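Local coordinates for DNA helicase assembly protein (Enterobacteria phage T4, PDB 1C1K), which loads the replicative helicase onto fork DNA covered by single-stranded-DNA-binding protein, coordinates leading- and lagging-strand synthesis, and takes part in phage recombination and repair, at residues 28-33 with 78-83; 74-79 with 191-196; 115-120 with 205-210. All blocks are in the same frame, centred on the assembly; numbering follows the deposited sequence.

Interaction 1: residues 28-33 with 78-83; sequences QHMNGK and NLVANQ
Q28 O takes two backbone donors, K33 N at 2.8 Å and N31 N at 3.1 Å, closing helix 16-30 just where M30 turns onto L79 and V80 of helix 68-81. The ending is a Schellman motif: G32 leaves the helical conformation with a positive phi (73°), and its N bonds back to H29 O, pairing with the longer-reaching bond from K33 N. The contact itself is buried and apolar. M30 sets CG beside its backbone N, then bends at chi2 and chi3, so that one side chain meets two residues at different points along its length. Its CG lies 3.9 Å from L79 CB, while the hooked end reaches a single V80 branch, CE at 3.5 Å and SD at 3.8 Å from CG2. A192 of helix 181-196 packs on M30, so a third helix borders the contact, and I26, a turn before M30, adds to the cover of L79. Beyond the contact, helix 68-81 gives way to N82, the N-cap of helix 83-86, whose OD1 accepts from D84 N. The ND2 of that amide gives N78 OD1 a nearly straight (170°) bond of 2.8 Å lying in the carbonyl plane.

Interaction 2: residues 74-79 with 191-196; sequences IFISNL and KAYRKI
The helical segments 74-79 and 191-196 come nearest at I76 and Y193, whose CA atoms are 8.5 Å apart, a separation that side chains must bridge. I76 does so with one methyl: CG2, anti to the backbone N, meets two residues one helical turn apart on the other side. It lies 3.9 Å from I196 CD1, the two isoleucines meeting end-on, methyl to methyl, and 4.1 Å from Y193 CE1, where it comes up obliquely to the ring. I196 holds CG1 between its backbone N and carbonyl carbon (chi1 51°), and its extended end carries CD1 to the edge of the Y193 ring, in the ring plane. The methyls of I76 and I196 and the tyrosine carbons thus form one small buried apolar cluster. The phenol oxygen of Y193 is served away from this cluster, by a hydrogen bond with E159 of helix 158-168. On the 74-79 side, I74 O takes N78 N at 3.3 Å and N78 ND2 at 2.8 Å, the latter straight (171°) but tilted 27° from the carbonyl plane. ND2 also bonds to A95 O, tying this helix to the start of helix 95-107. Away from I76, K191 of helix 181-196 forms a salt bridge with D175, R194 with D165 and D172, and K195 with D35. The arrangement is helix-helix packing in the mainly alpha-helical two-domain fold of this helicase loader, joining a helix of the N-terminal family region to one of the C-terminal region.

Interaction 3: residues 115-120 with 205-210; sequences EDIRNI and KNVFIE
I117 and F208 carry the apolar contact between helices 109-126 and 201-216, with their CA atoms 6.8 Å apart. The isoleucine points its side chain at the opposing helix and touches it with all three carbons beyond CB. CG1, set beside the backbone N, lies 3.9 Å from F208 CD1, and the CG2 branch reaches the same ring atom at 4.1 Å. The end methyl CD1 lies at the base of F208, touching both ring atom CD1 and the backbone, 3.8 Å from F208 CA, and sits more loosely against V207 CG1 at 4.4 Å. F208 holds its ring anti to the backbone N (chi1 -178°), which swings it toward I117; the two side chains cross at a slant, with CG1 approaching the ring obliquely.

Further side-chain packing adjoins the pair: the F208 ring also meets that of F167, their planes about 55° apart, and touches L164 and F132, while V207 packs on F113 of helix 109-126.

Polar bonds lie to the side of this patch. D116 OD2 forms a salt bridge with K112, and OD1 is hydrogen-bonded to T160 OG1 and to the backbone N of S157, linking helix 109-126 to the start of helix 158-168.

Between I117 and its two partners there is only van der Waals and hydrophobic contact, so within these segments the helices are held by the shape fit of methyls against ring and backbone, without a directional bond.

Interactions 1 and 2 adjoin in the buried interior, their centres 6 Å apart. They share N78 and L79 and use neighbouring positions, I76 and then L79 and V80, on one side of helix 68-81. Helix 181-196 joins them: H29 NE2 is 2.8 Å from A192 O, a probable hydrogen bond, and V80 CG1 packs 3.6 Å from Y193 CD2. Interaction 3 lies apart, its centre 26 Å from that of interaction 1 and 23 Å from that of interaction 2, with nearest atoms about 12 and 11 Å away. Along the chain, interactions 2 and 3 alternate, since 115-120 falls between 74-79 and 191-196. A bound iridium ion lies about 8 Å from the V207 side chain.

Interaction 1: residues 28-33 with 78-83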
ATOM      1  N   GLN A  28     -10.646   4.550   6.524  1.00  7.47           N
ATOM      2  CA  GLN A  28     -10.164   5.085   7.788  1.00  7.24           C
ATOM      3  C   GLN A  28      -8.846   4.426   8.184  1.00  7.33           C
ATOM      4  O   GLN A  28      -7.960   5.066   8.744  1.00  6.05           O
ATOM      5  CB  GLN A  28     -11.231   4.890   8.865  1.00 10.83           C
ATOM      6  CG  GLN A  28     -12.442   5.786   8.638  1.00 15.98           C
ATOM      7  CD  GLN A  28     -13.613   5.441   9.528  1.00 21.16           C
ATOM      8  OE1 GLN A  28     -14.747   5.869   9.279  1.00 25.63           O
ATOM      9  NE2 GLN A  28     -13.354   4.665  10.576  1.00 23.61           N
ATOM     10  N   HIS A  29      -8.713   3.143   7.872  1.00  5.91           N
ATOM     11  CA  HIS A  29      -7.493   2.419   8.182  1.00  5.60           C
ATOM     12  C   HIS A  29      -6.327   3.044   7.411  1.00  6.61           C
ATOM     13  O   HIS A  29      -5.263   3.301   7.975  1.00  6.22           O
ATOM     14  CB  HIS A  29      -7.639   0.946   7.787  1.00  5.23           C
ATOM     15  CG  HIS A  29      -6.386   0.152   7.970  1.00  4.20           C
ATOM     16  ND1 HIS A  29      -6.160  -0.632   9.079  1.00  4.78           N
ATOM     17  CD2 HIS A  29      -5.282   0.032   7.191  1.00  4.86           C
ATOM     18  CE1 HIS A  29      -4.972  -1.203   8.976  1.00  5.69           C
ATOM     19  NE2 HIS A  29      -4.419  -0.816   7.841  1.00  4.86           N
ATOM     20  N   MET A  30      -6.541   3.297   6.123  1.00  6.30           N
ATOM     21  CA  MET A  30      -5.502   3.874   5.277  1.00  6.59           C
ATOM     22  C   MET A  30      -5.162   5.322   5.635  1.00  7.73           C
ATOM     23  O   MET A  30      -4.150   5.857   5.173  1.00  8.71           O
ATOM     24  CB  MET A  30      -5.911   3.763   3.808  1.00  6.83           C
ATOM     25  CG  MET A  30      -5.882   2.323   3.280  1.00  6.82           C
ATOM     26  SD  MET A  30      -4.306   1.445   3.578  1.00  6.50           S
ATOM     27  CE  MET A  30      -3.157   2.641   2.917  1.00 11.42           C
ATOM     28  N   ASN A  31      -6.002   5.941   6.468  1.00  7.17           N
ATOM     29  CA  ASN A  31      -5.796   7.317   6.927  1.00  8.76           C
ATOM     30  C   ASN A  31      -5.222   7.302   8.344  1.00  8.79           C
ATOM     31  O   ASN A  31      -5.013   8.359   8.948  1.00  8.48           O
ATOM     32  CB  ASN A  31      -7.120   8.083   6.953  1.00 10.72           C
ATOM     33  CG  ASN A  31      -7.504   8.639   5.601  1.00 12.82           C
ATOM     34  OD1 ASN A  31      -8.683   8.880   5.334  1.00 16.50           O
ATOM     35  ND2 ASN A  31      -6.517   8.851   4.740  1.00 12.74           N
ATOM     36  N   GLY A  32      -4.984   6.102   8.869  1.00  8.62           N
ATOM     37  CA  GLY A  32      -4.443   5.949  10.210  1.00  9.78           C
ATOM     38  C   GLY A  32      -5.446   6.262  11.309  1.00 11.38           C
ATOM     39  O   GLY A  32      -5.062   6.611  12.423  1.00 12.35           O
ATOM     40  N   LYS A  33      -6.732   6.127  11.006  1.00 11.26           N
ATOM     41  CA  LYS A  33      -7.790   6.419  11.969  1.00 13.82           C
ATOM     42  C   LYS A  33      -8.443   5.160  12.527  1.00 14.62           C
ATOM     43  O   LYS A  33      -9.233   5.224  13.471  1.00 15.64           O
ATOM     44  CB  LYS A  33      -8.857   7.289  11.312  1.00 15.02           C
ATOM     45  CG  LYS A  33      -8.403   8.709  11.057  1.00 20.04           C
ATOM     46  CD  LYS A  33      -9.506   9.532  10.422  1.00 22.61           C
ATOM     47  CE  LYS A  33      -9.033  10.177   9.136  1.00 23.75           C
ATOM     48  NZ  LYS A  33      -9.920  11.306   8.743  1.00 25.94           N
ATOM     49  N   ASN A  78      -7.176   0.590  -4.499  1.00  7.40           N
ATOM     50  CA  ASN A  78      -7.469   1.993  -4.779  1.00  7.10           C
ATOM     51  C   ASN A  78      -6.997   2.951  -3.695  1.00  8.95           C
ATOM     52  O   ASN A  78      -6.357   3.962  -3.984  1.00 10.32           O
ATOM     53  CB  ASN A  78      -8.970   2.196  -4.986  1.00  6.24           C
ATOM     54  CG  ASN A  78      -9.399   1.929  -6.409  1.00  5.76           C
ATOM     55  OD1 ASN A  78      -9.335   2.813  -7.267  1.00  7.05           O
ATOM     56  ND2 ASN A  78      -9.837   0.703  -6.674  1.00  4.73           N
ATOM     57  N   LEU A  79      -7.313   2.646  -2.443  1.00  8.73           N
ATOM     58  CA  LEU A  79      -6.929   3.534  -1.354  1.00 10.32           C
ATOM     59  C   LEU A  79      -5.431   3.587  -1.095  1.00 11.93           C
ATOM     60  O   LEU A  79      -4.937   4.533  -0.479  1.00 12.81           O
ATOM     61  CB  LEU A  79      -7.683   3.148  -0.080  1.00 10.46           C
ATOM     62  CG  LEU A  79      -9.164   3.527  -0.154  1.00  8.88           C
ATOM     63  CD1 LEU A  79      -9.945   2.765   0.898  1.00 11.32           C
ATOM     64  CD2 LEU A  79      -9.319   5.031   0.047  1.00  9.85           C
ATOM     65  N   VAL A  80      -4.700   2.582  -1.563  1.00 12.37           N
ATOM     66  CA  VAL A  80      -3.256   2.580  -1.366  1.00 14.72           C
ATOM     67  C   VAL A  80      -2.525   3.260  -2.519  1.00 16.02           C
ATOM     68  O   VAL A  80      -1.790   4.233  -2.314  1.00 16.88           O
ATOM     69  CB  VAL A  80      -2.682   1.148  -1.241  1.00 13.56           C
ATOM     70  CG1 VAL A  80      -1.157   1.192  -1.344  1.00 14.94           C
ATOM     71  CG2 VAL A  80      -3.096   0.529   0.070  1.00 12.84           C
ATOM     72  N   ALA A  81      -2.750   2.752  -3.729  1.00 17.60           N
ATOM     73  CA  ALA A  81      -2.073   3.249  -4.925  1.00 18.67           C
ATOM     74  C   ALA A  81      -2.812   4.222  -5.835  1.00 18.81           C
ATOM     75  O   ALA A  81      -2.191   4.829  -6.704  1.00 18.96           O
ATOM     76  CB  ALA A  81      -1.585   2.066  -5.745  1.00 18.83           C
ATOM     77  N   ASN A  82      -4.122   4.370  -5.666  1.00 19.27           N
ATOM     78  CA  ASN A  82      -4.867   5.305  -6.508  1.00 18.88           C
ATOM     79  C   ASN A  82      -4.978   6.652  -5.797  1.00 21.28           C
ATOM     80  O   ASN A  82      -5.826   6.840  -4.923  1.00 20.76           O
ATOM     81  CB  ASN A  82      -6.264   4.758  -6.830  1.00 17.04           C
ATOM     82  CG  ASN A  82      -6.982   5.585  -7.887  1.00 17.10           C
ATOM     83  OD1 ASN A  82      -6.513   6.657  -8.274  1.00 16.92           O
ATOM     84  ND2 ASN A  82      -8.121   5.095  -8.353  1.00 15.37           N
ATOM     85  N   GLN A  83      -4.113   7.590  -6.177  1.00 23.36           N
ATOM     86  CA  GLN A  83      -4.101   8.911  -5.554  1.00 24.95           C
ATOM     87  C   GLN A  83      -5.429   9.642  -5.699  1.00 23.85           C
ATOM     88  O   GLN A  83      -5.753  10.518  -4.897  1.00 24.48           O
ATOM     89  CB  GLN A  83      -2.956   9.755  -6.127  1.00 27.39           C
ATOM     90  CG  GLN A  83      -1.573   9.242  -5.720  1.00 31.69           C
ATOM     91  CD  GLN A  83      -0.439   9.958  -6.434  1.00 33.58           C
ATOM     92  OE1 GLN A  83       0.426   9.324  -7.043  1.00 36.45           O
ATOM     93  NE2 GLN A  83      -0.438  11.284  -6.362  1.00 34.51           N
TER

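Interaction 2: residues 74-79 with 191-196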
ATOM      1  N   ILE A  74     -10.547  -4.390  -4.130  1.00  4.97           N
ATOM      2  CA  ILE A  74     -10.926  -3.204  -4.889  1.00  4.12           C
ATOM      3  C   ILE A  74     -10.636  -1.970  -4.027  1.00  5.15           C
ATOM      4  O   ILE A  74     -10.005  -1.016  -4.477  1.00  5.47           O
ATOM      5  CB  ILE A  74     -12.439  -3.217  -5.241  1.00  4.19           C
ATOM      6  CG1 ILE A  74     -12.708  -4.185  -6.395  1.00  4.70           C
ATOM      7  CG2 ILE A  74     -12.907  -1.814  -5.632  1.00  4.87           C
ATOM      8  CD1 ILE A  74     -14.182  -4.583  -6.526  1.00  5.43           C
ATOM      9  N   PHE A  75     -11.091  -1.990  -2.777  1.00  4.58           N
ATOM     10  CA  PHE A  75     -10.879  -0.846  -1.905  1.00  4.49           C
ATOM     11  C   PHE A  75      -9.431  -0.660  -1.488  1.00  4.80           C
ATOM     12  O   PHE A  75      -8.940   0.467  -1.493  1.00  5.26           O
ATOM     13  CB  PHE A  75     -11.792  -0.940  -0.682  1.00  4.01           C
ATOM     14  CG  PHE A  75     -13.258  -0.872  -1.028  1.00  4.67           C
ATOM     15  CD1 PHE A  75     -14.175  -1.698  -0.388  1.00  3.68           C
ATOM     16  CD2 PHE A  75     -13.716  -0.009  -2.025  1.00  4.62           C
ATOM     17  CE1 PHE A  75     -15.527  -1.670  -0.736  1.00  4.29           C
ATOM     18  CE2 PHE A  75     -15.064   0.028  -2.382  1.00  4.59           C
ATOM     19  CZ  PHE A  75     -15.973  -0.808  -1.734  1.00  2.77           C
ATOM     20  N   ILE A  76      -8.746  -1.749  -1.147  1.00  5.73           N
ATOM     21  CA  ILE A  76      -7.349  -1.657  -0.734  1.00  6.28           C
ATOM     22  C   ILE A  76      -6.471  -1.134  -1.872  1.00  6.72           C
ATOM     23  O   ILE A  76      -5.739  -0.160  -1.699  1.00  7.02           O
ATOM     24  CB  ILE A  76      -6.801  -3.030  -0.265  1.00  7.22           C
ATOM     25  CG1 ILE A  76      -7.490  -3.450   1.034  1.00  7.58           C
ATOM     26  CG2 ILE A  76      -5.294  -2.942  -0.021  1.00  9.14           C
ATOM     27  CD1 ILE A  76      -7.303  -4.922   1.375  1.00  9.77           C
ATOM     28  N   SER A  77      -6.546  -1.774  -3.035  1.00  7.76           N
ATOM     29  CA  SER A  77      -5.734  -1.343  -4.172  1.00  7.78           C
ATOM     30  C   SER A  77      -5.924   0.138  -4.469  1.00  8.41           C
ATOM     31  O   SER A  77      -4.948   0.868  -4.654  1.00  9.50           O
ATOM     32  CB  SER A  77      -6.063  -2.171  -5.419  1.00  7.36           C
ATOM     33  OG  SER A  77      -7.372  -1.909  -5.888  1.00  8.07           O
ATOM     34  N   ASN A  78      -7.176   0.590  -4.499  1.00  7.40           N
ATOM     35  CA  ASN A  78      -7.469   1.993  -4.779  1.00  7.10           C
ATOM     36  C   ASN A  78      -6.997   2.951  -3.695  1.00  8.95           C
ATOM     37  O   ASN A  78      -6.357   3.962  -3.984  1.00 10.32           O
ATOM     38  CB  ASN A  78      -8.970   2.196  -4.986  1.00  6.24           C
ATOM     39  CG  ASN A  78      -9.399   1.929  -6.409  1.00  5.76           C
ATOM     40  OD1 ASN A  78      -9.335   2.813  -7.267  1.00  7.05           O
ATOM     41  ND2 ASN A  78      -9.837   0.703  -6.674  1.00  4.73           N
ATOM     42  N   LEU A  79      -7.313   2.646  -2.443  1.00  8.73           N
ATOM     43  CA  LEU A  79      -6.929   3.534  -1.354  1.00 10.32           C
ATOM     44  C   LEU A  79      -5.431   3.587  -1.095  1.00 11.93           C
ATOM     45  O   LEU A  79      -4.937   4.533  -0.479  1.00 12.81           O
ATOM     46  CB  LEU A  79      -7.683   3.148  -0.080  1.00 10.46           C
ATOM     47  CG  LEU A  79      -9.164   3.527  -0.154  1.00  8.88           C
ATOM     48  CD1 LEU A  79      -9.945   2.765   0.898  1.00 11.32           C
ATOM     49  CD2 LEU A  79      -9.319   5.031   0.047  1.00  9.85           C
ATOM     50  N   LYS A 191       2.550   2.840   6.646  1.00  7.35           N
ATOM     51  CA  LYS A 191       2.349   2.097   7.878  1.00  7.07           C
ATOM     52  C   LYS A 191       1.008   1.370   7.875  1.00  6.30           C
ATOM     53  O   LYS A 191       0.908   0.241   8.351  1.00  5.03           O
ATOM     54  CB  LYS A 191       2.454   3.034   9.079  1.00  9.38           C
ATOM     55  CG  LYS A 191       3.872   3.555   9.302  1.00 10.23           C
ATOM     56  CD  LYS A 191       4.067   4.049  10.736  1.00 12.56           C
ATOM     57  CE  LYS A 191       3.371   5.380  10.969  1.00 14.64           C
ATOM     58  NZ  LYS A 191       3.899   6.461  10.095  1.00 15.01           N
ATOM     59  N   ALA A 192      -0.021   2.014   7.331  1.00  6.71           N
ATOM     60  CA  ALA A 192      -1.341   1.390   7.281  1.00  6.12           C
ATOM     61  C   ALA A 192      -1.303   0.132   6.413  1.00  6.14           C
ATOM     62  O   ALA A 192      -1.809  -0.921   6.808  1.00  7.38           O
ATOM     63  CB  ALA A 192      -2.368   2.378   6.742  1.00  7.30           C
ATOM     64  N   TYR A 193      -0.697   0.241   5.231  1.00  6.02           N
ATOM     65  CA  TYR A 193      -0.594  -0.892   4.315  1.00  5.72           C
ATOM     66  C   TYR A 193       0.291  -1.983   4.924  1.00  5.03           C
ATOM     67  O   TYR A 193       0.032  -3.172   4.767  1.00  5.85           O
ATOM     68  CB  TYR A 193      -0.020  -0.417   2.979  1.00  5.94           C
ATOM     69  CG  TYR A 193      -0.205  -1.358   1.794  1.00  6.77           C
ATOM     70  CD1 TYR A 193      -1.162  -2.387   1.810  1.00  7.20           C
ATOM     71  CD2 TYR A 193       0.580  -1.213   0.652  1.00  5.59           C
ATOM     72  CE1 TYR A 193      -1.321  -3.240   0.715  1.00  6.66           C
ATOM     73  CE2 TYR A 193       0.428  -2.059  -0.445  1.00  6.76           C
ATOM     74  CZ  TYR A 193      -0.519  -3.067  -0.408  1.00  6.56           C
ATOM     75  OH  TYR A 193      -0.646  -3.904  -1.496  1.00  7.02           O
ATOM     76  N   ARG A 194       1.331  -1.570   5.637  1.00  4.64           N
ATOM     77  CA  ARG A 194       2.227  -2.530   6.268  1.00  5.62           C
ATOM     78  C   ARG A 194       1.470  -3.414   7.267  1.00  5.99           C
ATOM     79  O   ARG A 194       1.797  -4.584   7.444  1.00  7.10           O
ATOM     80  CB  ARG A 194       3.383  -1.785   6.961  1.00  5.67           C
ATOM     81  CG  ARG A 194       4.392  -2.682   7.679  1.00  7.33           C
ATOM     82  CD  ARG A 194       5.622  -1.889   8.149  1.00  7.37           C
ATOM     83  NE  ARG A 194       5.297  -0.921   9.197  1.00  7.73           N
ATOM     84  CZ  ARG A 194       6.192  -0.175   9.845  1.00  7.92           C
ATOM     85  NH1 ARG A 194       7.489  -0.274   9.562  1.00  7.47           N
ATOM     86  NH2 ARG A 194       5.790   0.673  10.783  1.00  8.59           N
ATOM     87  N   LYS A 195       0.451  -2.853   7.914  1.00  7.38           N
ATOM     88  CA  LYS A 195      -0.339  -3.607   8.887  1.00  7.90           C
ATOM     89  C   LYS A 195      -1.126  -4.754   8.254  1.00  8.79           C
ATOM     90  O   LYS A 195      -1.313  -5.805   8.872  1.00  7.16           O
ATOM     91  CB  LYS A 195      -1.310  -2.674   9.616  1.00  9.25           C
ATOM     92  CG  LYS A 195      -0.634  -1.776  10.643  1.00 12.10           C
ATOM     93  CD  LYS A 195      -1.641  -0.972  11.442  1.00 15.31           C
ATOM     94  CE  LYS A 195      -0.935  -0.148  12.515  1.00 17.94           C
ATOM     95  NZ  LYS A 195      -1.548  -0.338  13.860  1.00 22.41           N
ATOM     96  N   ILE A 196      -1.592  -4.561   7.025  1.00 10.32           N
ATOM     97  CA  ILE A 196      -2.359  -5.615   6.373  1.00 11.75           C
ATOM     98  C   ILE A 196      -1.501  -6.544   5.512  1.00 12.61           C
ATOM     99  O   ILE A 196      -1.990  -7.542   4.992  1.00 14.14           O
ATOM    100  CB  ILE A 196      -3.510  -5.034   5.517  1.00 14.48           C
ATOM    101  CG1 ILE A 196      -2.990  -3.961   4.573  1.00 15.34           C
ATOM    102  CG2 ILE A 196      -4.580  -4.440   6.425  1.00 14.70           C
ATOM    103  CD1 ILE A 196      -4.051  -3.454   3.602  1.00 18.83           C
TER

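Interaction 3: residues 115-120 with 205-210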
ATOM      1  N   GLU A 115      12.516  -6.561 -10.089  1.00  4.96           N
ATOM      2  CA  GLU A 115      12.679  -5.497 -11.075  1.00  6.31           C
ATOM      3  C   GLU A 115      13.044  -4.186 -10.376  1.00  6.33           C
ATOM      4  O   GLU A 115      13.999  -3.498 -10.760  1.00  5.55           O
ATOM      5  CB  GLU A 115      11.375  -5.319 -11.860  1.00  6.66           C
ATOM      6  CG  GLU A 115      11.406  -4.214 -12.894  1.00  8.41           C
ATOM      7  CD  GLU A 115      10.051  -3.985 -13.536  1.00 10.89           C
ATOM      8  OE1 GLU A 115       9.061  -4.605 -13.091  1.00 12.20           O
ATOM      9  OE2 GLU A 115       9.980  -3.184 -14.489  1.00 11.59           O
ATOM     10  N   ASP A 116      12.279  -3.848  -9.341  1.00  5.99           N
ATOM     11  CA  ASP A 116      12.508  -2.620  -8.590  1.00  5.17           C
ATOM     12  C   ASP A 116      13.898  -2.599  -7.955  1.00  5.90           C
ATOM     13  O   ASP A 116      14.571  -1.569  -7.987  1.00  5.69           O
ATOM     14  CB  ASP A 116      11.430  -2.453  -7.515  1.00  5.65           C
ATOM     15  CG  ASP A 116      10.087  -2.039  -8.097  1.00  7.25           C
ATOM     16  OD1 ASP A 116       9.099  -1.985  -7.332  1.00  7.13           O
ATOM     17  OD2 ASP A 116      10.015  -1.762  -9.317  1.00  8.20           O
ATOM     18  N   ILE A 117      14.330  -3.726  -7.393  1.00  4.60           N
ATOM     19  CA  ILE A 117      15.651  -3.796  -6.771  1.00  4.57           C
ATOM     20  C   ILE A 117      16.733  -3.490  -7.804  1.00  5.97           C
ATOM     21  O   ILE A 117      17.629  -2.690  -7.550  1.00  4.90           O
ATOM     22  CB  ILE A 117      15.908  -5.184  -6.145  1.00  3.81           C
ATOM     23  CG1 ILE A 117      15.027  -5.366  -4.903  1.00  3.28           C
ATOM     24  CG2 ILE A 117      17.370  -5.322  -5.743  1.00  4.26           C
ATOM     25  CD1 ILE A 117      14.810  -6.813  -4.514  1.00  4.44           C
ATOM     26  N   ARG A 118      16.649  -4.122  -8.974  1.00  5.56           N
ATOM     27  CA  ARG A 118      17.636  -3.867 -10.022  1.00  6.26           C
ATOM     28  C   ARG A 118      17.643  -2.389 -10.371  1.00  6.77           C
ATOM     29  O   ARG A 118      18.702  -1.779 -10.489  1.00  7.74           O
ATOM     30  CB  ARG A 118      17.325  -4.681 -11.284  1.00  5.92           C
ATOM     31  CG  ARG A 118      17.541  -6.160 -11.128  1.00  7.26           C
ATOM     32  CD  ARG A 118      17.184  -6.927 -12.404  1.00 11.61           C
ATOM     33  NE  ARG A 118      16.904  -8.329 -12.105  1.00 14.30           N
ATOM     34  CZ  ARG A 118      15.719  -8.914 -12.261  1.00 14.23           C
ATOM     35  NH1 ARG A 118      14.678  -8.227 -12.720  1.00 13.34           N
ATOM     36  NH2 ARG A 118      15.574 -10.191 -11.932  1.00 16.04           N
ATOM     37  N   ASN A 119      16.462  -1.800 -10.535  1.00  5.61           N
ATOM     38  CA  ASN A 119      16.390  -0.390 -10.880  1.00  6.85           C
ATOM     39  C   ASN A 119      16.954   0.496  -9.771  1.00  6.76           C
ATOM     40  O   ASN A 119      17.565   1.530 -10.049  1.00  7.64           O
ATOM     41  CB  ASN A 119      14.947  -0.000 -11.206  1.00  7.93           C
ATOM     42  CG  ASN A 119      14.497  -0.537 -12.552  1.00  9.22           C
ATOM     43  OD1 ASN A 119      13.306  -0.585 -12.854  1.00 11.44           O
ATOM     44  ND2 ASN A 119      15.456  -0.945 -13.368  1.00  8.50           N
ATOM     45  N   ILE A 120      16.756   0.101  -8.517  1.00  6.26           N
ATOM     46  CA  ILE A 120      17.285   0.895  -7.408  1.00  7.39           C
ATOM     47  C   ILE A 120      18.805   0.832  -7.457  1.00  7.81           C
ATOM     48  O   ILE A 120      19.480   1.842  -7.249  1.00  8.45           O
ATOM     49  CB  ILE A 120      16.826   0.361  -6.031  1.00  8.03           C
ATOM     50  CG1 ILE A 120      15.314   0.531  -5.876  1.00  5.86           C
ATOM     51  CG2 ILE A 120      17.542   1.122  -4.912  1.00  5.57           C
ATOM     52  CD1 ILE A 120      14.743  -0.291  -4.744  1.00  5.55           C
ATOM     53  N   LYS A 205      14.587 -10.462   2.295  1.00  6.68           N
ATOM     54  CA  LYS A 205      16.016 -10.169   2.401  1.00  6.75           C
ATOM     55  C   LYS A 205      16.824 -11.039   1.435  1.00  7.37           C
ATOM     56  O   LYS A 205      17.714 -10.541   0.744  1.00  6.84           O
ATOM     57  CB  LYS A 205      16.502 -10.423   3.829  1.00  7.91           C
ATOM     58  CG  LYS A 205      17.924  -9.950   4.092  1.00  9.96           C
ATOM     59  CD  LYS A 205      18.290 -10.161   5.551  1.00 14.95           C
ATOM     60  CE  LYS A 205      19.621  -9.509   5.895  1.00 17.92           C
ATOM     61  NZ  LYS A 205      20.761 -10.216   5.251  1.00 21.26           N
ATOM     62  N   ASN A 206      16.514 -12.336   1.399  1.00  7.90           N
ATOM     63  CA  ASN A 206      17.201 -13.279   0.516  1.00  8.44           C
ATOM     64  C   ASN A 206      17.074 -12.835  -0.937  1.00  8.65           C
ATOM     65  O   ASN A 206      18.054 -12.825  -1.684  1.00  9.05           O
ATOM     66  CB  ASN A 206      16.611 -14.686   0.657  1.00 10.53           C
ATOM     67  CG  ASN A 206      16.937 -15.336   1.996  1.00 13.50           C
ATOM     68  OD1 ASN A 206      17.771 -14.848   2.755  1.00 15.32           O
ATOM     69  ND2 ASN A 206      16.275 -16.448   2.285  1.00 14.65           N
ATOM     70  N   VAL A 207      15.860 -12.466  -1.340  1.00  8.77           N
ATOM     71  CA  VAL A 207      15.620 -12.017  -2.709  1.00  7.62           C
ATOM     72  C   VAL A 207      16.450 -10.766  -2.994  1.00  7.54           C
ATOM     73  O   VAL A 207      17.065 -10.644  -4.054  1.00  7.38           O
ATOM     74  CB  VAL A 207      14.123 -11.711  -2.940  1.00  7.51           C
ATOM     75  CG1 VAL A 207      13.914 -11.118  -4.326  1.00  9.01           C
ATOM     76  CG2 VAL A 207      13.304 -12.991  -2.789  1.00  9.50           C
ATOM     77  N   PHE A 208      16.473  -9.844  -2.037  1.00  5.87           N
ATOM     78  CA  PHE A 208      17.235  -8.610  -2.173  1.00  5.14           C
ATOM     79  C   PHE A 208      18.729  -8.899  -2.398  1.00  5.65           C
ATOM     80  O   PHE A 208      19.339  -8.390  -3.335  1.00  4.49           O
ATOM     81  CB  PHE A 208      17.046  -7.760  -0.913  1.00  4.32           C
ATOM     82  CG  PHE A 208      17.757  -6.443  -0.952  1.00  4.76           C
ATOM     83  CD1 PHE A 208      17.215  -5.361  -1.638  1.00  4.45           C
ATOM     84  CD2 PHE A 208      18.961  -6.276  -0.272  1.00  6.40           C
ATOM     85  CE1 PHE A 208      17.860  -4.127  -1.644  1.00  5.61           C
ATOM     86  CE2 PHE A 208      19.617  -5.052  -0.270  1.00  6.13           C
ATOM     87  CZ  PHE A 208      19.067  -3.972  -0.956  1.00  6.84           C
ATOM     88  N   ILE A 209      19.302  -9.725  -1.531  1.00  6.65           N
ATOM     89  CA  ILE A 209      20.718 -10.078  -1.610  1.00  7.69           C
ATOM     90  C   ILE A 209      21.061 -10.764  -2.932  1.00  8.37           C
ATOM     91  O   ILE A 209      22.049 -10.421  -3.581  1.00  7.16           O
ATOM     92  CB  ILE A 209      21.110 -10.990  -0.411  1.00  8.68           C
ATOM     93  CG1 ILE A 209      21.015 -10.186   0.888  1.00  8.39           C
ATOM     94  CG2 ILE A 209      22.526 -11.545  -0.584  1.00  9.30           C
ATOM     95  CD1 ILE A 209      21.336 -10.985   2.145  1.00  9.68           C
ATOM     96  N   GLU A 210      20.235 -11.721  -3.336  1.00  9.09           N
ATOM     97  CA  GLU A 210      20.459 -12.450  -4.575  1.00 10.27           C
ATOM     98  C   GLU A 210      20.344 -11.538  -5.799  1.00  9.23           C
ATOM     99  O   GLU A 210      21.122 -11.652  -6.748  1.00  7.99           O
ATOM    100  CB  GLU A 210      19.450 -13.596  -4.692  1.00 13.80           C
ATOM    101  CG  GLU A 210      19.993 -14.848  -5.364  1.00 22.30           C
ATOM    102  CD  GLU A 210      21.149 -15.468  -4.598  1.00 25.95           C
ATOM    103  OE1 GLU A 210      22.294 -15.395  -5.093  1.00 27.26           O
ATOM    104  OE2 GLU A 210      20.913 -16.027  -3.503  1.00 28.88           O
TER